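Local coordinates for oligopeptide-binding protein oppA (Lactococcus lactis, PDB 3DRF) that binds oligopeptides in a voluminous cavity and delivers them to the OppABCDF ABC transporter for uptake, closing around its ligand like a Venus fly-trap, at residues A[428-433]-A[438-443]; A[325-330]-A[465-470]. All blocks are in the same frame, centred on the assembly; numbering follows the deposited sequence. Where two conformers were deposited one is given.

Interaction 1: A[428-433]-A[438-443]; sequences NYIQQW and VKVSLY
Val440 packs both of its methyls against the indole of Trp433: CG2 comes within 3.7 Å of Trp433 CE3, approaching the ring obliquely. With CG1 anti to the backbone N (chi1 177°), the two methyls converge on the CE3 corner of the six-membered ring, CG1 reaching on to CZ3; a beta-branched valine suits a strand and offers a broad apolar surface. Ile430 extends the apolar layer, its CG1 meeting Val440 CG1 at 4.0 Å; its CD1 touches Leu442 CD2, the two side chains crossing at about a right angle. Ile430 CG2 rests 3.4 Å from Val440 O.

Polar links gather where the chain turns from helix to strand. Val438 N donates to Trp433 O at 3.0 Å. A water molecule gives its hydrogens to Ile430 O and Val438 O and accepts from Val440 N (3.1 Å), satisfying three backbone groups. The indole's own NE1 is held by Ile336 O, and Tyr413 meets its ring edge-to-face.

The axes of 428-433 and 439-442 run nearly antiparallel (162°) and approach to 7.7 Å, the arrangement characteristic of a beta-alpha-beta unit: strand 407-414, helix 422-435 and strand 439-442, which lies parallel to 407-414.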
ATOM      1  N   ASN A 428      15.753   2.406  20.804  1.00  9.26           N
ATOM      2  CA  ASN A 428      16.976   1.773  20.292  1.00  8.98           C
ATOM      3  C   ASN A 428      17.600   2.542  19.079  1.00  8.80           C
ATOM      4  O   ASN A 428      18.772   2.796  19.083  1.00  9.34           O
ATOM      5  CB  ASN A 428      16.732   0.305  19.932  1.00  9.34           C
ATOM      6  CG  ASN A 428      17.747  -0.253  18.962  1.00  9.17           C
ATOM      7  OD1 ASN A 428      18.792  -0.713  19.339  1.00 10.43           O
ATOM      8  ND2 ASN A 428      17.419  -0.210  17.706  1.00  8.91           N
ATOM      9  N   TYR A 429      16.764   2.971  18.121  1.00  8.02           N
ATOM     10  CA  TYR A 429      17.264   3.797  17.005  1.00  7.96           C
ATOM     11  C   TYR A 429      17.729   5.187  17.481  1.00  7.58           C
ATOM     12  O   TYR A 429      18.727   5.646  17.028  1.00  7.58           O
ATOM     13  CB  TYR A 429      16.242   3.872  15.854  1.00  7.83           C
ATOM     14  CG  TYR A 429      16.023   2.519  15.142  1.00  7.92           C
ATOM     15  CD1 TYR A 429      17.086   1.652  14.821  1.00  7.89           C
ATOM     16  CD2 TYR A 429      14.719   2.108  14.829  1.00  8.07           C
ATOM     17  CE1 TYR A 429      16.849   0.421  14.160  1.00  7.76           C
ATOM     18  CE2 TYR A 429      14.486   0.905  14.177  1.00  7.57           C
ATOM     19  CZ  TYR A 429      15.545   0.081  13.846  1.00  7.92           C
ATOM     20  OH  TYR A 429      15.374  -1.119  13.221  1.00  8.84           O
ATOM     21  N   ILE A 430      16.970   5.804  18.379  1.00  7.86           N
ATOM     22  CA  ILE A 430      17.392   7.068  18.978  1.00  8.56           C
ATOM     23  C   ILE A 430      18.803   6.935  19.629  1.00  8.56           C
ATOM     24  O   ILE A 430      19.618   7.801  19.478  1.00  8.73           O
ATOM     25  CB  ILE A 430      16.307   7.561  19.988  1.00  8.62           C
ATOM     26  CG1 ILE A 430      15.079   8.050  19.202  1.00  8.50           C
ATOM     27  CG2 ILE A 430      16.852   8.744  20.844  1.00  9.78           C
ATOM     28  CD1 ILE A 430      13.832   8.431  20.090  1.00 10.17           C
ATOM     29  N   GLN A 431      19.013   5.842  20.337  1.00  9.15           N
ATOM     30  CA  GLN A 431      20.301   5.512  20.926  1.00  9.55           C
ATOM     31  C   GLN A 431      21.380   5.344  19.856  1.00  8.89           C
ATOM     32  O   GLN A 431      22.436   5.841  20.021  1.00  8.94           O
ATOM     33  CB  GLN A 431      20.160   4.225  21.759  1.00 10.33           C
ATOM     34  CG  GLN A 431      21.464   3.671  22.288  1.00 13.44           C
ATOM     35  CD  GLN A 431      21.364   2.230  22.784  1.00 16.20           C
ATOM     36  OE1 GLN A 431      20.342   1.569  22.706  1.00 16.93           O
ATOM     37  NE2 GLN A 431      22.470   1.765  23.345  1.00 18.02           N
ATOM     38  N   GLN A 432      21.099   4.686  18.737  1.00  8.41           N
ATOM     39  CA  GLN A 432      22.112   4.579  17.685  1.00  8.35           C
ATOM     40  C   GLN A 432      22.444   5.970  17.087  1.00  8.37           C
ATOM     41  O   GLN A 432      23.579   6.271  16.833  1.00  8.47           O
ATOM     42  CB  GLN A 432      21.675   3.607  16.549  1.00  8.53           C
ATOM     43  CG  GLN A 432      21.231   2.207  17.001  1.00  8.99           C
ATOM     44  CD  GLN A 432      22.216   1.538  17.974  1.00  9.49           C
ATOM     45  OE1 GLN A 432      23.367   1.420  17.702  1.00 10.00           O
ATOM     46  NE2 GLN A 432      21.701   1.123  19.084  1.00 11.43           N
ATOM     47  N   TRP A 433      21.433   6.795  16.899  1.00  7.79           N
ATOM     48  CA  TRP A 433      21.645   8.118  16.356  1.00  8.24           C
ATOM     49  C   TRP A 433      22.470   9.024  17.313  1.00  8.51           C
ATOM     50  O   TRP A 433      23.268   9.775  16.875  1.00  8.43           O
ATOM     51  CB  TRP A 433      20.255   8.693  15.972  1.00  8.01           C
ATOM     52  CG  TRP A 433      19.711   7.985  14.711  1.00  8.27           C
ATOM     53  CD1 TRP A 433      20.432   7.502  13.711  1.00  8.26           C
ATOM     54  CD2 TRP A 433      18.353   7.645  14.430  1.00  6.89           C
ATOM     55  NE1 TRP A 433      19.639   6.910  12.768  1.00  7.15           N
ATOM     56  CE2 TRP A 433      18.346   6.987  13.189  1.00  7.26           C
ATOM     57  CE3 TRP A 433      17.150   7.871  15.082  1.00  6.94           C
ATOM     58  CZ2 TRP A 433      17.168   6.536  12.576  1.00  7.45           C
ATOM     59  CZ3 TRP A 433      15.945   7.400  14.478  1.00  6.95           C
ATOM     60  CH2 TRP A 433      15.975   6.723  13.246  1.00  7.00           C
ATOM     61  N   VAL A 438      23.664  12.734  16.472  1.00  8.73           N
ATOM     62  CA  VAL A 438      22.370  13.240  15.998  1.00  8.60           C
ATOM     63  C   VAL A 438      21.353  13.107  17.132  1.00  8.68           C
ATOM     64  O   VAL A 438      21.139  12.046  17.656  1.00  9.11           O
ATOM     65  CB  VAL A 438      21.905  12.445  14.760  1.00  8.72           C
ATOM     66  CG1 VAL A 438      20.522  12.999  14.269  1.00  8.85           C
ATOM     67  CG2 VAL A 438      22.981  12.566  13.658  1.00  9.56           C
ATOM     68  N   LYS A 439      20.750  14.217  17.494  1.00  8.96           N
ATOM     69  CA  LYS A 439      19.736  14.258  18.528  1.00  9.54           C
ATOM     70  C   LYS A 439      18.345  14.067  17.905  1.00  9.21           C
ATOM     71  O   LYS A 439      17.896  14.832  17.134  1.00 11.03           O
ATOM     72  CB  LYS A 439      19.753  15.579  19.306  1.00 10.21           C
ATOM     73  CG  LYS A 439      18.824  15.535  20.523  1.00 13.51           C
ATOM     74  CD  LYS A 439      18.568  16.928  21.074  1.00 18.35           C
ATOM     75  CE  LYS A 439      19.706  17.336  21.857  1.00 21.74           C
ATOM     76  NZ  LYS A 439      19.502  18.661  22.562  1.00 24.40           N
ATOM     77  N   VAL A 440      17.713  12.977  18.272  1.00  8.77           N
ATOM     78  CA  VAL A 440      16.409  12.612  17.699  1.00  8.35           C
ATOM     79  C   VAL A 440      15.392  12.446  18.848  1.00  8.59           C
ATOM     80  O   VAL A 440      15.663  11.795  19.809  1.00  9.25           O
ATOM     81  CB  VAL A 440      16.547  11.297  16.871  1.00  8.46           C
ATOM     82  CG1 VAL A 440      15.162  10.857  16.325  1.00  8.58           C
ATOM     83  CG2 VAL A 440      17.494  11.479  15.733  1.00  8.78           C
ATOM     84  N   SER A 441      14.242  13.061  18.704  0.50  9.28           N
ATOM     85  CA  SER A 441      13.192  12.944  19.705  0.50  9.81           C
ATOM     86  C   SER A 441      11.863  12.605  19.052  0.50  9.17           C
ATOM     87  O   SER A 441      11.582  13.007  17.920  0.50  9.07           O
ATOM     88  CB  SER A 441      13.080  14.220  20.534  0.50 10.46           C
ATOM     89  OG  SER A 441      12.730  15.323  19.739  0.50 13.58           O
ATOM     90  N   LEU A 442      11.033  11.839  19.789  1.00  8.29           N
ATOM     91  CA  LEU A 442       9.731  11.402  19.300  1.00  8.32           C
ATOM     92  C   LEU A 442       8.800  12.588  19.076  1.00  8.42           C
ATOM     93  O   LEU A 442       8.783  13.535  19.864  1.00  9.79           O
ATOM     94  CB  LEU A 442       9.096  10.412  20.279  1.00  8.72           C
ATOM     95  CG  LEU A 442       9.806   9.066  20.439  1.00  9.45           C
ATOM     96  CD1 LEU A 442       9.081   8.193  21.452  1.00 11.57           C
ATOM     97  CD2 LEU A 442       9.919   8.356  19.098  1.00 10.46           C
ATOM     98  N   TYR A 443       7.955  12.494  18.067  1.00  7.65           N
ATOM     99  CA  TYR A 443       6.898  13.485  17.823  1.00  8.44           C
ATOM    100  C   TYR A 443       5.944  13.531  19.027  1.00  8.54           C
ATOM    101  O   TYR A 443       5.352  12.574  19.399  1.00  9.00           O
ATOM    102  CB  TYR A 443       6.117  13.094  16.563  1.00  8.25           C
ATOM    103  CG  TYR A 443       5.118  14.145  16.100  1.00  8.16           C
ATOM    104  CD1 TYR A 443       5.441  14.985  15.045  1.00  7.82           C
ATOM    105  CD2 TYR A 443       3.878  14.279  16.713  1.00  9.71           C
ATOM    106  CE1 TYR A 443       4.565  15.946  14.602  1.00  9.10           C
ATOM    107  CE2 TYR A 443       3.002  15.231  16.274  1.00  9.77           C
ATOM    108  CZ  TYR A 443       3.346  16.051  15.225  1.00 10.17           C
ATOM    109  OH  TYR A 443       2.442  17.009  14.841  1.00 10.83           O
TER
HETATM  110  O   HOH W   1      19.432  10.642  19.320  1.00  9.27           O

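Interaction 2: A[325-330]-A[465-470]; sequences TPLQDQ and DWDITD
Leu327 sends CG anti to its own carbonyl carbon (chi1 -69°), and Asp467 does the same with its carboxylate carbon (chi1 -59°); the two side chains then cross obliquely. The loop between strand 318-320 and helix 330-339 makes an ST turn at Thr325 and passes through a short 3-10 segment, 326-328, whereas Asp467 immediately precedes strand 468-474 of the large mixed sheet. Direct contact is small: Leu327 CD1 lies 3.8 Å from Asp467 CB and against Asp467 O. Leucine fits because its branched apolar end suits a buried position, where Tyr307 and Leu309 also touch it.

Threonine suits the turn because its hydroxyl accepts from the backbone and also holds a water that leads to Asp467. Thr325 OG1 accepts from Leu327 N at 3.2 Å, closing the ST turn, while Gln328 OE1 takes the N-H of Thr325 at 3.0 Å and ties the end of the 3-10 segment back to the residue before it.

Asp467 is a buried carboxylate well supplied with partners. Its OD2 is bound by Val412 N and its OD1 pairs with Arg323, which would be expected to favour the charged form. Between Thr325 and Asp467 the polar link is indirect: one water lies 2.8 Å from Thr325 OG1 and donates to Asp467 OD1 at 2.7 Å, spanning two oxygens that are themselves 3.9 Å apart.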
ATOM      1  N   THR A 325      16.063  22.014   5.867  1.00  9.92           N
ATOM      2  CA  THR A 325      16.342  21.027   6.911  1.00  9.76           C
ATOM      3  C   THR A 325      17.792  20.478   6.760  1.00  9.64           C
ATOM      4  O   THR A 325      18.254  20.386   5.684  1.00 10.39           O
ATOM      5  CB  THR A 325      15.317  19.831   6.832  1.00  8.95           C
ATOM      6  OG1 THR A 325      15.724  18.770   7.684  1.00  9.00           O
ATOM      7  CG2 THR A 325      15.123  19.242   5.400  1.00  9.33           C
ATOM      8  N   PRO A 326      18.431  20.058   7.856  1.00 10.07           N
ATOM      9  CA  PRO A 326      19.715  19.365   7.722  1.00  9.96           C
ATOM     10  C   PRO A 326      19.653  18.145   6.775  1.00  9.41           C
ATOM     11  O   PRO A 326      20.620  17.752   6.200  1.00  9.79           O
ATOM     12  CB  PRO A 326      20.027  18.949   9.171  1.00 10.28           C
ATOM     13  CG  PRO A 326      19.391  20.075  10.008  1.00 11.34           C
ATOM     14  CD  PRO A 326      18.072  20.239   9.281  1.00 10.57           C
ATOM     15  N   LEU A 327      18.451  17.571   6.657  1.00  8.57           N
ATOM     16  CA  LEU A 327      18.237  16.432   5.752  1.00  8.45           C
ATOM     17  C   LEU A 327      18.372  16.746   4.276  1.00  8.85           C
ATOM     18  O   LEU A 327      18.375  15.866   3.502  1.00  8.74           O
ATOM     19  CB  LEU A 327      16.887  15.754   6.034  1.00  8.18           C
ATOM     20  CG  LEU A 327      16.883  15.032   7.410  1.00  7.85           C
ATOM     21  CD1 LEU A 327      15.400  14.706   7.818  1.00  8.82           C
ATOM     22  CD2 LEU A 327      17.745  13.815   7.455  1.00 10.14           C
ATOM     23  N   GLN A 328      18.501  18.031   3.928  1.00 10.19           N
ATOM     24  CA  GLN A 328      18.892  18.437   2.580  1.00 11.03           C
ATOM     25  C   GLN A 328      20.303  17.949   2.267  1.00 10.83           C
ATOM     26  O   GLN A 328      20.625  17.882   1.158  1.00 11.29           O
ATOM     27  CB  GLN A 328      18.890  19.976   2.464  1.00 12.04           C
ATOM     28  CG  GLN A 328      17.532  20.672   2.506  1.00 14.79           C
ATOM     29  CD  GLN A 328      17.677  22.217   2.601  1.00 17.32           C
ATOM     30  OE1 GLN A 328      17.902  22.786   3.636  1.00 16.54           O
ATOM     31  NE2 GLN A 328      17.509  22.869   1.470  1.00 19.47           N
ATOM     32  N   ASP A 329      21.117  17.712   3.281  1.00 10.61           N
ATOM     33  CA  ASP A 329      22.531  17.255   3.092  1.00 10.59           C
ATOM     34  C   ASP A 329      22.505  15.733   2.853  1.00 10.09           C
ATOM     35  O   ASP A 329      22.180  14.979   3.736  1.00 10.04           O
ATOM     36  CB  ASP A 329      23.409  17.578   4.333  1.00 11.04           C
ATOM     37  CG  ASP A 329      23.751  19.096   4.503  1.00 12.30           C
ATOM     38  OD1 ASP A 329      23.856  19.771   3.503  1.00 14.58           O
ATOM     39  OD2 ASP A 329      24.022  19.519   5.608  1.00 13.77           O
ATOM     40  N   GLN A 330      22.869  15.331   1.642  1.00  9.71           N
ATOM     41  CA  GLN A 330      22.988  13.917   1.301  1.00  9.42           C
ATOM     42  C   GLN A 330      23.798  13.084   2.314  1.00  9.15           C
ATOM     43  O   GLN A 330      23.431  12.037   2.648  1.00  9.06           O
ATOM     44  CB  GLN A 330      23.570  13.762  -0.108  1.00 10.04           C
ATOM     45  CG  GLN A 330      23.538  12.370  -0.653  1.00 10.18           C
ATOM     46  CD  GLN A 330      23.826  12.390  -2.150  1.00 11.92           C
ATOM     47  OE1 GLN A 330      24.393  13.345  -2.650  1.00 13.78           O
ATOM     48  NE2 GLN A 330      23.571  11.366  -2.791  1.00 12.07           N
ATOM     49  N   ASP A 465       6.506  19.541  10.471  1.00  9.05           N
ATOM     50  CA  ASP A 465       6.859  19.318  11.896  1.00  8.97           C
ATOM     51  C   ASP A 465       7.343  17.913  12.260  1.00  8.15           C
ATOM     52  O   ASP A 465       7.290  17.489  13.363  1.00  8.95           O
ATOM     53  CB  ASP A 465       5.663  19.711  12.768  1.00  9.26           C
ATOM     54  CG  ASP A 465       4.434  18.791  12.569  1.00  9.68           C
ATOM     55  OD1 ASP A 465       4.466  17.892  11.709  1.00  9.29           O
ATOM     56  OD2 ASP A 465       3.447  18.982  13.293  1.00 10.58           O
ATOM     57  N   TRP A 466       7.758  17.204  11.228  1.00  7.64           N
ATOM     58  CA  TRP A 466       8.469  15.943  11.379  1.00  7.24           C
ATOM     59  C   TRP A 466       9.644  15.919  10.386  1.00  6.35           C
ATOM     60  O   TRP A 466       9.631  16.556   9.378  1.00  6.46           O
ATOM     61  CB  TRP A 466       7.531  14.727  11.180  1.00  7.13           C
ATOM     62  CG  TRP A 466       7.003  14.632   9.740  1.00  7.23           C
ATOM     63  CD1 TRP A 466       5.936  15.282   9.224  1.00  6.84           C
ATOM     64  CD2 TRP A 466       7.529  13.797   8.689  1.00  6.04           C
ATOM     65  NE1 TRP A 466       5.749  14.912   7.892  1.00  6.94           N
ATOM     66  CE2 TRP A 466       6.727  14.017   7.551  1.00  6.69           C
ATOM     67  CE3 TRP A 466       8.605  12.922   8.599  1.00  5.63           C
ATOM     68  CZ2 TRP A 466       6.977  13.398   6.331  1.00  6.69           C
ATOM     69  CZ3 TRP A 466       8.857  12.322   7.389  1.00  6.21           C
ATOM     70  CH2 TRP A 466       8.032  12.540   6.276  1.00  6.55           C
ATOM     71  N   ASP A 467      10.659  15.149  10.767  1.00  6.68           N
ATOM     72  CA  ASP A 467      11.834  14.946   9.944  1.00  6.12           C
ATOM     73  C   ASP A 467      12.042  13.513   9.434  1.00  5.96           C
ATOM     74  O   ASP A 467      12.421  13.339   8.305  1.00  6.27           O
ATOM     75  CB  ASP A 467      13.099  15.387  10.726  1.00  6.29           C
ATOM     76  CG  ASP A 467      13.036  16.855  11.129  1.00  7.15           C
ATOM     77  OD1 ASP A 467      12.979  17.644  10.209  1.00  7.57           O
ATOM     78  OD2 ASP A 467      13.043  17.132  12.325  1.00  8.02           O
ATOM     79  N   ILE A 468      11.831  12.547  10.319  1.00  5.86           N
ATOM     80  CA  ILE A 468      12.029  11.114  10.005  1.00  6.33           C
ATOM     81  C   ILE A 468      10.721  10.438  10.384  1.00  6.33           C
ATOM     82  O   ILE A 468      10.141  10.733  11.388  1.00  6.63           O
ATOM     83  CB  ILE A 468      13.151  10.508  10.887  1.00  6.31           C
ATOM     84  CG1 ILE A 468      14.498  11.260  10.710  1.00  6.39           C
ATOM     85  CG2 ILE A 468      13.362   8.980  10.586  1.00  7.64           C
ATOM     86  CD1 ILE A 468      15.538  10.874  11.837  1.00  8.54           C
ATOM     87  N   THR A 469      10.270   9.493   9.567  1.00  6.38           N
ATOM     88  CA  THR A 469       9.158   8.607   9.925  1.00  6.28           C
ATOM     89  C   THR A 469       9.435   7.244   9.272  1.00  6.49           C
ATOM     90  O   THR A 469      10.284   7.095   8.492  1.00  7.19           O
ATOM     91  CB  THR A 469       7.764   9.225   9.572  1.00  6.83           C
ATOM     92  OG1 THR A 469       6.760   8.472  10.277  1.00  6.70           O
ATOM     93  CG2 THR A 469       7.473   9.086   8.083  1.00  7.23           C
ATOM     94  N   ASP A 470       8.611   6.275   9.652  1.00  7.15           N
ATOM     95  CA  ASP A 470       8.626   4.905   9.105  1.00  7.45           C
ATOM     96  C   ASP A 470       7.314   4.656   8.411  1.00  8.03           C
ATOM     97  O   ASP A 470       6.291   4.954   8.954  1.00  9.05           O
ATOM     98  CB  ASP A 470       8.763   3.886  10.247  1.00  8.33           C
ATOM     99  CG  ASP A 470      10.049   4.073  11.048  1.00  8.32           C
ATOM    100  OD1 ASP A 470      11.094   4.176  10.404  1.00  8.96           O
ATOM    101  OD2 ASP A 470       9.980   4.099  12.250  1.00  9.71           O
TER
HETATM  102  O   HOH W   2      14.852  19.620  10.151  1.00 10.35           O

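Overall arrangement
Interactions 1 and 2 lie about 13 Å apart between centres and meet at the same mixed sheet, whose strand 407-414 is flanked by 439-442 and 468-474, parallel to it on both counts. Interaction 1 joins neighbours in sequence; interaction 2 closes a much longer excursion, 325-330 to 465-470, within which the whole beta-alpha-beta unit falls. They touch directly: Tyr443 OH lies 2.7 Å from Asp465 OD2, a probable hydrogen bond between the ends of two of their segments. Tyr413 also connects them, meeting Trp433 through its ring and Asp470 through its hydroxyl. Both contacts are buried, although their centres lie about 27 and 22 Å from the centre of the chain.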